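Local coordinates for yeast Cdc13 OB4 (PDB 3RMH), which pairs with a second copy of itself as the dimerising OB4 domain of the telomere protein Cdc13, an arrangement that assists DNA binding by the whole protein, at the interface of chains A and B. Residues are numbered along the deposited sequence; one frame, centred on the assembly and turned at random. Chains: chain A/B, Yeast Cdc13 OB4.

Contact 1: the interface of chains A and B. Residues chain A 17, 20-21, 65; chain B 17, 21, 63, 65.
A:His21 and B:His21 meet tip to tip on the two-fold axis of the OB4 dimer, the centre of this interface. Their imidazole nitrogens form a short, nearly straight hydrogen bond, A:His21 NE2 to B:His21 NE2 2.6 Å with 173° at the hydrogen. Which ring donates is not decided by the model, but one NE2 would carry the hydrogen and the other accept it, so the pair would be unequal at any instant despite the symmetry. Each ring leaves its backbone with CG anti to the carbonyl carbon (chi1 -82° in A:His21), which sends NE2 across to the other chain.

CH-pi packing keeps the rings in place. B:Val65 CB sits over the centre of the A:His21 ring, 3.7 Å from its centroid, and A:Val65 CB does the same for B:His21 at 3.5 Å. The methyls of both valines are not modelled, so only the CB contact can be described.

Backbone and second-shell polar bonds brace this core. B:Val65 N donates to the carbonyl A:Asn20 O at 3.0 Å, near the end of helix 16-21. A second bond, within chain A, ties the histidine's helix to the valine that caps the opposite ring: the amide A:Asn20 ND2 donates to A:Val65 O at 2.8 Å, the acceptor lying in the plane of the amide while the donor stands above the carbonyl plane.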
loop_
_atom_site.group_PDB
_atom_site.type_symbol
_atom_site.label_atom_id
_atom_site.label_comp_id
_atom_site.label_asym_id
_atom_site.label_seq_id
_atom_site.Cartn_x
_atom_site.Cartn_y
_atom_site.Cartn_z
ATOM N N SER A 17 -0.206 12.636 -4.672
ATOM C CA SER A 17 -0.004 11.976 -5.946
ATOM C C SER A 17 1.397 12.280 -6.471
ATOM O O SER A 17 2.100 11.392 -6.951
ATOM C CB SER A 17 -1.052 12.446 -6.948
ATOM O OG SER A 17 -0.813 11.878 -8.218
ATOM N N ASN A 20 4.028 10.437 -4.553
ATOM C CA ASN A 20 4.072 9.012 -4.897
ATOM C C ASN A 20 4.808 8.717 -6.193
ATOM O O ASN A 20 5.148 7.562 -6.467
ATOM C CB ASN A 20 2.669 8.386 -4.923
ATOM C CG ASN A 20 2.192 7.994 -3.539
ATOM O OD1 ASN A 20 2.992 7.600 -2.683
ATOM N ND2 ASN A 20 0.888 8.103 -3.307
ATOM N N HIS A 21 5.051 9.755 -6.988
ATOM C CA HIS A 21 5.723 9.588 -8.284
ATOM C C HIS A 21 7.223 9.887 -8.257
ATOM O O HIS A 21 7.949 9.520 -9.179
ATOM C CB HIS A 21 5.053 10.456 -9.356
ATOM C CG HIS A 21 3.826 9.840 -9.948
ATOM N ND1 HIS A 21 3.868 8.951 -10.997
ATOM C CD2 HIS A 21 2.512 9.981 -9.628
ATOM C CE1 HIS A 21 2.641 8.568 -11.305
ATOM N NE2 HIS A 21 1.802 9.179 -10.486
ATOM N N VAL A 65 -3.003 5.963 -5.739
ATOM C CA VAL A 65 -2.003 7.010 -5.954
ATOM C C VAL A 65 -2.260 8.231 -5.076
ATOM O O VAL A 65 -1.351 9.015 -4.816
ATOM C CB VAL A 65 -1.940 7.414 -7.413
ATOM N N SER B 17 1.326 2.598 -13.010
ATOM C CA SER B 17 1.181 3.989 -12.596
ATOM C C SER B 17 -0.181 4.548 -13.014
ATOM O O SER B 17 -0.824 5.279 -12.256
ATOM C CB SER B 17 2.293 4.844 -13.199
ATOM O OG SER B 17 2.010 6.223 -13.021
ATOM N N HIS B 21 -3.948 5.450 -10.590
ATOM C CA HIS B 21 -4.615 6.756 -10.621
ATOM C C HIS B 21 -6.113 6.667 -10.899
ATOM O O HIS B 21 -6.838 7.648 -10.707
ATOM C CB HIS B 21 -3.941 7.697 -11.619
ATOM C CG HIS B 21 -2.731 8.385 -11.059
ATOM N ND1 HIS B 21 -2.785 9.639 -10.511
ATOM C CD2 HIS B 21 -1.450 7.957 -10.936
ATOM C CE1 HIS B 21 -1.572 9.977 -10.082
ATOM N NE2 HIS B 21 -0.755 8.983 -10.328
ATOM N N PRO B 63 9.245 4.011 -6.960
ATOM C CA PRO B 63 8.344 4.873 -6.188
ATOM C C PRO B 63 7.009 4.174 -5.962
ATOM O O PRO B 63 6.663 3.240 -6.696
ATOM C CB PRO B 63 8.166 6.083 -7.103
ATOM C CG PRO B 63 8.319 5.521 -8.481
ATOM C CD PRO B 63 9.379 4.452 -8.358
ATOM N N VAL B 65 4.000 4.851 -6.656
ATOM C CA VAL B 65 2.999 4.860 -7.721
ATOM C C VAL B 65 3.263 3.775 -8.761
ATOM O O VAL B 65 2.369 3.416 -9.526
ATOM C CB VAL B 65 2.916 6.219 -8.383
#

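Contact 2: the interface of chains A and B. Residues chain A 23, 108, 112-115; chain B 56, 60-63.
A:Ile114 and B:Val62 pair as a parallel beta bridge between two OB folds, and this strip is the tight part of the contact. B:Val62 N donates to A:Arg113 O at 2.8 Å, and B:Val62 O receives A:Ile115 N at 3.0 Å, so both polar backbone atoms of B:Val62 are used across the chains. The side chains of the bridged pair lie alongside, pointing the same way. B:Val62 CG1 sits between the backbone N and the carbonyl carbon (chi1 58°) and presses on A:Ile114 CG1 at 3.4 Å, tighter than usual van der Waals contact. A:Ile115 crosses B:Tyr61 at about a right angle, its CG1 3.5 Å from the tyrosine CB.

A:Arg113 and B:Tyr61 cover each other well, though obliquely. The arginine, bent at chi2 and chi3, lays its guanidinium over one face of the ring, the planes 31° apart; A:Arg113 NH2 is 4.0 Å from the B:Tyr61 centroid, offset toward the rim, a cation-pi contact. A:Arg113 NE donates to B:Lys60 O at 2.8 Å, but the bond is bent, 122° at the hydrogen, with the oxygen well out of the guanidinium plane.

The loose side lies beyond. A:Pro108, beside the same tyrosine, is poorly ordered, and A:Gln23 OE1 merely brushes B:Pro63 CD at 3.8 Å.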
loop_
_atom_site.group_PDB
_atom_site.type_symbol
_atom_site.label_atom_id
_atom_site.label_comp_id
_atom_site.label_asym_id
_atom_site.label_seq_id
_atom_site.Cartn_x
_atom_site.Cartn_y
_atom_site.Cartn_z
ATOM N N GLN A 23 10.672 9.586 -8.428
ATOM C CA GLN A 23 11.475 8.403 -8.746
ATOM C C GLN A 23 12.757 8.304 -7.917
ATOM O O GLN A 23 13.280 7.213 -7.680
ATOM C CB GLN A 23 11.854 8.410 -10.231
ATOM C CG GLN A 23 10.680 8.369 -11.193
ATOM C CD GLN A 23 10.423 6.977 -11.746
ATOM O OE1 GLN A 23 11.097 6.014 -11.377
ATOM N NE2 GLN A 23 9.445 6.866 -12.637
ATOM N N PRO A 108 15.721 5.675 2.349
ATOM C CA PRO A 108 16.469 4.958 1.316
ATOM C C PRO A 108 15.587 4.204 0.300
ATOM O O PRO A 108 15.445 4.753 -0.793
ATOM C CB PRO A 108 17.401 4.057 2.140
ATOM C CG PRO A 108 17.572 4.827 3.489
ATOM C CD PRO A 108 16.602 6.000 3.480
ATOM N N ASP A 112 14.967 -0.048 1.181
ATOM C CA ASP A 112 15.428 -1.203 0.418
ATOM C C ASP A 112 15.549 -0.706 -1.022
ATOM O O ASP A 112 16.245 0.279 -1.274
ATOM C CB ASP A 112 14.466 -2.389 0.530
ATOM C CG ASP A 112 14.538 -3.070 1.882
ATOM O OD1 ASP A 112 15.510 -2.821 2.624
ATOM O OD2 ASP A 112 13.667 -3.869 2.287
ATOM N N ARG A 113 14.869 -1.357 -1.964
ATOM C CA ARG A 113 14.753 -0.794 -3.309
ATOM C C ARG A 113 13.429 -0.031 -3.518
ATOM O O ARG A 113 13.276 0.708 -4.488
ATOM C CB ARG A 113 14.943 -1.863 -4.382
ATOM C CG ARG A 113 16.044 -1.515 -5.381
ATOM C CD ARG A 113 17.381 -1.261 -4.684
ATOM N NE ARG A 113 18.135 -0.186 -5.327
ATOM C CZ ARG A 113 18.979 0.622 -4.690
ATOM N NH1 ARG A 113 19.183 0.478 -3.387
ATOM N NH2 ARG A 113 19.617 1.577 -5.355
ATOM N N ILE A 114 12.481 -0.216 -2.608
ATOM C CA ILE A 114 11.231 0.549 -2.636
ATOM C C ILE A 114 11.410 1.832 -1.826
ATOM O O ILE A 114 12.009 1.815 -0.756
ATOM C CB ILE A 114 10.069 -0.286 -2.067
ATOM C CG1 ILE A 114 9.789 -1.479 -2.988
ATOM C CG2 ILE A 114 8.797 0.559 -1.895
ATOM C CD1 ILE A 114 9.068 -2.626 -2.317
ATOM N N ILE A 115 10.930 2.947 -2.357
ATOM C CA ILE A 115 10.963 4.200 -1.620
ATOM C C ILE A 115 9.861 4.199 -0.580
ATOM O O ILE A 115 8.718 3.864 -0.873
ATOM C CB ILE A 115 10.775 5.415 -2.536
ATOM C CG1 ILE A 115 12.020 5.595 -3.410
ATOM C CG2 ILE A 115 10.558 6.675 -1.700
ATOM C CD1 ILE A 115 11.850 6.603 -4.511
ATOM N N PRO B 56 13.872 -2.474 -10.730
ATOM C CA PRO B 56 14.611 -1.214 -10.895
ATOM C C PRO B 56 16.064 -1.435 -11.328
ATOM O O PRO B 56 16.694 -2.398 -10.882
ATOM C CB PRO B 56 14.544 -0.578 -9.499
ATOM C CG PRO B 56 14.282 -1.716 -8.563
ATOM C CD PRO B 56 13.450 -2.704 -9.337
ATOM N N LYS B 60 18.908 2.404 -8.628
ATOM C CA LYS B 60 17.598 3.041 -8.786
ATOM C C LYS B 60 16.609 2.561 -7.734
ATOM O O LYS B 60 16.822 1.534 -7.094
ATOM C CB LYS B 60 17.030 2.772 -10.179
ATOM C CG LYS B 60 17.041 3.973 -11.108
ATOM C CD LYS B 60 18.449 4.383 -11.490
ATOM C CE LYS B 60 18.420 5.508 -12.516
ATOM N NZ LYS B 60 19.779 6.044 -12.807
ATOM N N TYR B 61 15.523 3.312 -7.564
ATOM C CA TYR B 61 14.490 2.975 -6.593
ATOM C C TYR B 61 13.126 2.897 -7.279
ATOM O O TYR B 61 12.924 3.489 -8.341
ATOM C CB TYR B 61 14.433 4.032 -5.473
ATOM C CG TYR B 61 15.694 4.106 -4.656
ATOM C CD1 TYR B 61 15.903 3.239 -3.591
ATOM C CD2 TYR B 61 16.691 5.027 -4.961
ATOM C CE1 TYR B 61 17.062 3.289 -2.847
ATOM C CE2 TYR B 61 17.857 5.088 -4.221
ATOM C CZ TYR B 61 18.035 4.216 -3.165
ATOM O OH TYR B 61 19.189 4.264 -2.419
ATOM N N VAL B 62 12.193 2.171 -6.676
ATOM C CA VAL B 62 10.818 2.153 -7.190
ATOM C C VAL B 62 9.887 3.022 -6.331
ATOM O O VAL B 62 9.748 2.816 -5.119
ATOM C CB VAL B 62 10.253 0.720 -7.304
ATOM C CG1 VAL B 62 10.277 0.038 -5.962
ATOM C CG2 VAL B 62 8.833 0.737 -7.859
ATOM N N PRO B 63 9.245 4.011 -6.960
ATOM C CA PRO B 63 8.344 4.873 -6.188
ATOM C C PRO B 63 7.009 4.174 -5.962
ATOM O O PRO B 63 6.663 3.240 -6.696
ATOM C CB PRO B 63 8.166 6.083 -7.103
ATOM C CG PRO B 63 8.319 5.521 -8.481
ATOM C CD PRO B 63 9.379 4.452 -8.358
#

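Contact 3: the interface of chains A and B. Residues chain A 20, 115, 117; chain B 63-65.
Backbone geometry sets up the meeting of A:Asn20 with B:Pro64: the proline opens the 3-10 turn 64-66 with helical backbone torsions, A:Asn20 lies, likewise helical, near the end of helix 16-21, and the bond from B:Val65 N to A:Asn20 O joins the end of the helix to the 3-10 turn.

On the side-chain level, this is a small van der Waals patch of the OB4 dimer in which a proline ring slips between an asparagine and the stretch leading into strand 116-119. The A:Asn20 side chain crosses the B:Pro64 ring at about a right angle. Its CG stands beside the backbone N (chi1 -82°), and the modest turn of the amide (chi2 -33°) brings the carbonyl oxygen OD1 against the ring, 3.3 Å from B:Pro64 CB and 3.5 Å from B:Pro64 CG. The amide carbon A:Asn20 CG follows at 3.9 Å from B:Pro64 CB. ND2 is engaged with its own chain, which restrains the amide's rotation and leaves OD1 turned to the partner.

The rest of the ring rests on backbone oxygens. B:Pro64 CD is 3.5 Å from A:Asn20 O, the carbonyl that also takes the B:Val65 amide. From the other side, A:Ile115 O approaches B:Pro64 CG at 4.0 Å. A:Trp117 gives a marginal boundary: its indole nitrogen NE1 stands 4.2 Å from B:Pro64 CG.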
loop_
_atom_site.group_PDB
_atom_site.type_symbol
_atom_site.label_atom_id
_atom_site.label_comp_id
_atom_site.label_asym_id
_atom_site.label_seq_id
_atom_site.Cartn_x
_atom_site.Cartn_y
_atom_site.Cartn_z
ATOM N N ASN A 20 4.028 10.437 -4.553
ATOM C CA ASN A 20 4.072 9.012 -4.897
ATOM C C ASN A 20 4.808 8.717 -6.193
ATOM O O ASN A 20 5.148 7.562 -6.467
ATOM C CB ASN A 20 2.669 8.386 -4.923
ATOM C CG ASN A 20 2.192 7.994 -3.539
ATOM O OD1 ASN A 20 2.992 7.600 -2.683
ATOM N ND2 ASN A 20 0.888 8.103 -3.307
ATOM N N ILE A 115 10.930 2.947 -2.357
ATOM C CA ILE A 115 10.963 4.200 -1.620
ATOM C C ILE A 115 9.861 4.199 -0.580
ATOM O O ILE A 115 8.718 3.864 -0.873
ATOM C CB ILE A 115 10.775 5.415 -2.536
ATOM C CG1 ILE A 115 12.020 5.595 -3.410
ATOM C CG2 ILE A 115 10.558 6.675 -1.700
ATOM C CD1 ILE A 115 11.850 6.603 -4.511
ATOM N N TRP A 117 8.054 6.467 2.638
ATOM C CA TRP A 117 7.922 7.760 3.286
ATOM C C TRP A 117 7.850 7.569 4.792
ATOM O O TRP A 117 7.243 6.608 5.273
ATOM C CB TRP A 117 6.672 8.461 2.753
ATOM C CG TRP A 117 6.855 8.899 1.341
ATOM C CD1 TRP A 117 6.598 8.165 0.215
ATOM C CD2 TRP A 117 7.398 10.148 0.901
ATOM N NE1 TRP A 117 6.931 8.897 -0.903
ATOM C CE2 TRP A 117 7.415 10.121 -0.514
ATOM C CE3 TRP A 117 7.853 11.302 1.548
ATOM C CZ2 TRP A 117 7.867 11.197 -1.281
ATOM C CZ3 TRP A 117 8.305 12.366 0.788
ATOM C CH2 TRP A 117 8.307 12.307 -0.614
ATOM N N PRO B 63 9.245 4.011 -6.960
ATOM C CA PRO B 63 8.344 4.873 -6.188
ATOM C C PRO B 63 7.009 4.174 -5.962
ATOM O O PRO B 63 6.663 3.240 -6.696
ATOM C CB PRO B 63 8.166 6.083 -7.103
ATOM C CG PRO B 63 8.319 5.521 -8.481
ATOM C CD PRO B 63 9.379 4.452 -8.358
ATOM N N PRO B 64 6.252 4.617 -4.952
ATOM C CA PRO B 64 5.004 3.922 -4.632
ATOM C C PRO B 64 4.026 3.844 -5.794
ATOM O O PRO B 64 3.297 2.863 -5.903
ATOM C CB PRO B 64 4.417 4.770 -3.496
ATOM C CG PRO B 64 5.620 5.361 -2.834
ATOM C CD PRO B 64 6.577 5.656 -3.961
ATOM N N VAL B 65 4.000 4.851 -6.656
ATOM C CA VAL B 65 2.999 4.860 -7.721
ATOM C C VAL B 65 3.263 3.775 -8.761
ATOM O O VAL B 65 2.369 3.416 -9.526
ATOM C CB VAL B 65 2.916 6.219 -8.383
#

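Contact 4: the interface of chains A and B. Residues chain A 37, 62, 64, 67; chain B 113-115.
With CG1 anti to its carbonyl carbon (chi1 -59°) and the chain extended beyond (chi2 -169°), B:Ile114 pushes CD1 towards A:Ile37, whose CG1 takes the crowded position between backbone N and carbonyl carbon (chi1 63°). A:Ile37 CD1 and B:Ile114 CD1 therefore meet tip to tip at 3.9 Å. A:Ile67 comes in at about a right angle to B:Ile114: its CD1 touches the CG2 branch at 3.7 Å and lies 4.1 Å from B:Ile114 CD1. Both branches of B:Ile114 are thus engaged by chain A, one methyl by A:Ile67 and the far end by A:Ile37 and A:Ile67 together, in a purely apolar packing.

The backbone beneath holds the isoleucine in register. A:Val62 forms a parallel beta bridge with B:Ile114 through the residues flanking the isoleucine: A:Val62 N donates to B:Arg113 O at 2.7 Å, and B:Ile115 N donates to A:Val62 O at 2.9 Å. The side chain of A:Val62 approaches the first of these carbonyls too, A:Val62 CG2 to B:Arg113 O 3.9 Å. A:Pro64 adds light contact, its CG 4.0 Å from B:Ile115 O.

In the fold, the site joins the loop leading to the 3-10 turn 64-66 of chain A with the segment running into strand 115-119 of chain B, while A:Ile37 reaches in from the long strand 28-42.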
loop_
_atom_site.group_PDB
_atom_site.type_symbol
_atom_site.label_atom_id
_atom_site.label_comp_id
_atom_site.label_asym_id
_atom_site.label_seq_id
_atom_site.Cartn_x
_atom_site.Cartn_y
_atom_site.Cartn_z
ATOM N N ILE A 37 -6.428 8.117 7.503
ATOM C CA ILE A 37 -7.611 7.309 7.198
ATOM C C ILE A 37 -7.473 5.838 7.563
ATOM O O ILE A 37 -8.450 5.093 7.524
ATOM C CB ILE A 37 -8.018 7.419 5.715
ATOM C CG1 ILE A 37 -6.917 6.862 4.802
ATOM C CG2 ILE A 37 -8.367 8.855 5.364
ATOM C CD1 ILE A 37 -7.339 6.777 3.360
ATOM N N VAL A 62 -11.210 6.583 -3.167
ATOM C CA VAL A 62 -9.821 7.025 -3.168
ATOM C C VAL A 62 -8.960 6.007 -3.935
ATOM O O VAL A 62 -8.890 4.835 -3.562
ATOM C CB VAL A 62 -9.256 7.167 -1.737
ATOM C CG1 VAL A 62 -7.926 7.886 -1.773
ATOM C CG2 VAL A 62 -10.234 7.933 -0.840
ATOM N N PRO A 64 -5.305 4.394 -5.169
ATOM C CA PRO A 64 -4.055 4.182 -4.435
ATOM C C PRO A 64 -3.061 5.330 -4.574
ATOM O O PRO A 64 -2.340 5.622 -3.628
ATOM C CB PRO A 64 -3.477 2.917 -5.096
ATOM C CG PRO A 64 -4.670 2.180 -5.567
ATOM C CD PRO A 64 -5.638 3.247 -6.033
ATOM N N ILE A 67 -3.051 8.048 -1.959
ATOM C CA ILE A 67 -2.803 7.686 -0.570
ATOM C C ILE A 67 -1.316 7.630 -0.334
ATOM O O ILE A 67 -0.606 6.980 -1.084
ATOM C CB ILE A 67 -3.424 6.313 -0.245
ATOM C CG1 ILE A 67 -4.954 6.398 -0.383
ATOM C CG2 ILE A 67 -3.050 5.856 1.159
ATOM C CD1 ILE A 67 -5.637 5.042 -0.546
ATOM N N ARG B 113 -13.707 3.378 1.547
ATOM C CA ARG B 113 -13.843 4.068 0.266
ATOM C C ARG B 113 -12.556 3.980 -0.541
ATOM O O ARG B 113 -12.350 4.742 -1.491
ATOM C CB ARG B 113 -14.230 5.536 0.480
ATOM C CG ARG B 113 -15.491 5.722 1.322
ATOM C CD ARG B 113 -16.646 4.894 0.771
ATOM N NE ARG B 113 -17.017 5.314 -0.577
ATOM C CZ ARG B 113 -18.012 4.783 -1.277
ATOM N NH1 ARG B 113 -18.745 3.802 -0.761
ATOM N NH2 ARG B 113 -18.273 5.233 -2.495
ATOM N N ILE B 114 -11.701 3.042 -0.159
ATOM C CA ILE B 114 -10.409 2.876 -0.802
ATOM C C ILE B 114 -10.546 1.845 -1.917
ATOM O O ILE B 114 -11.161 0.794 -1.740
ATOM C CB ILE B 114 -9.344 2.392 0.202
ATOM C CG1 ILE B 114 -9.203 3.395 1.357
ATOM C CG2 ILE B 114 -8.005 2.168 -0.496
ATOM C CD1 ILE B 114 -7.996 3.147 2.247
ATOM N N ILE B 115 -9.988 2.145 -3.079
ATOM C CA ILE B 115 -10.024 1.151 -4.146
ATOM C C ILE B 115 -8.895 0.154 -3.905
ATOM O O ILE B 115 -7.760 0.544 -3.649
ATOM C CB ILE B 115 -9.894 1.799 -5.534
ATOM C CG1 ILE B 115 -11.215 2.471 -5.909
ATOM C CG2 ILE B 115 -9.524 0.740 -6.595
ATOM C CD1 ILE B 115 -11.113 3.394 -7.102
#

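The four contacts lie along one band across the two-fold axis, contacts 1, 3 and 2 linked by shared residues. Contact 1 lies at its centre, with contact 3 about 6 Å away between C-alpha centres and sharing A:Asn20, B:Pro63 and B:Val65. Contact 3 leads on to contact 2, about 8 Å away, through A:Ile115 and B:Pro63. Contacts 2 and 4 stand about 22 Å apart, each about 13 Å from contact 1; they hold symmetry-related parallel bridges, A:Ile114 with B:Val62 in contact 2 and A:Val62 with B:Ile114 in contact 4. A histidine centre flanked by paired bridges would be expected to fix the orientation of the two OB folds.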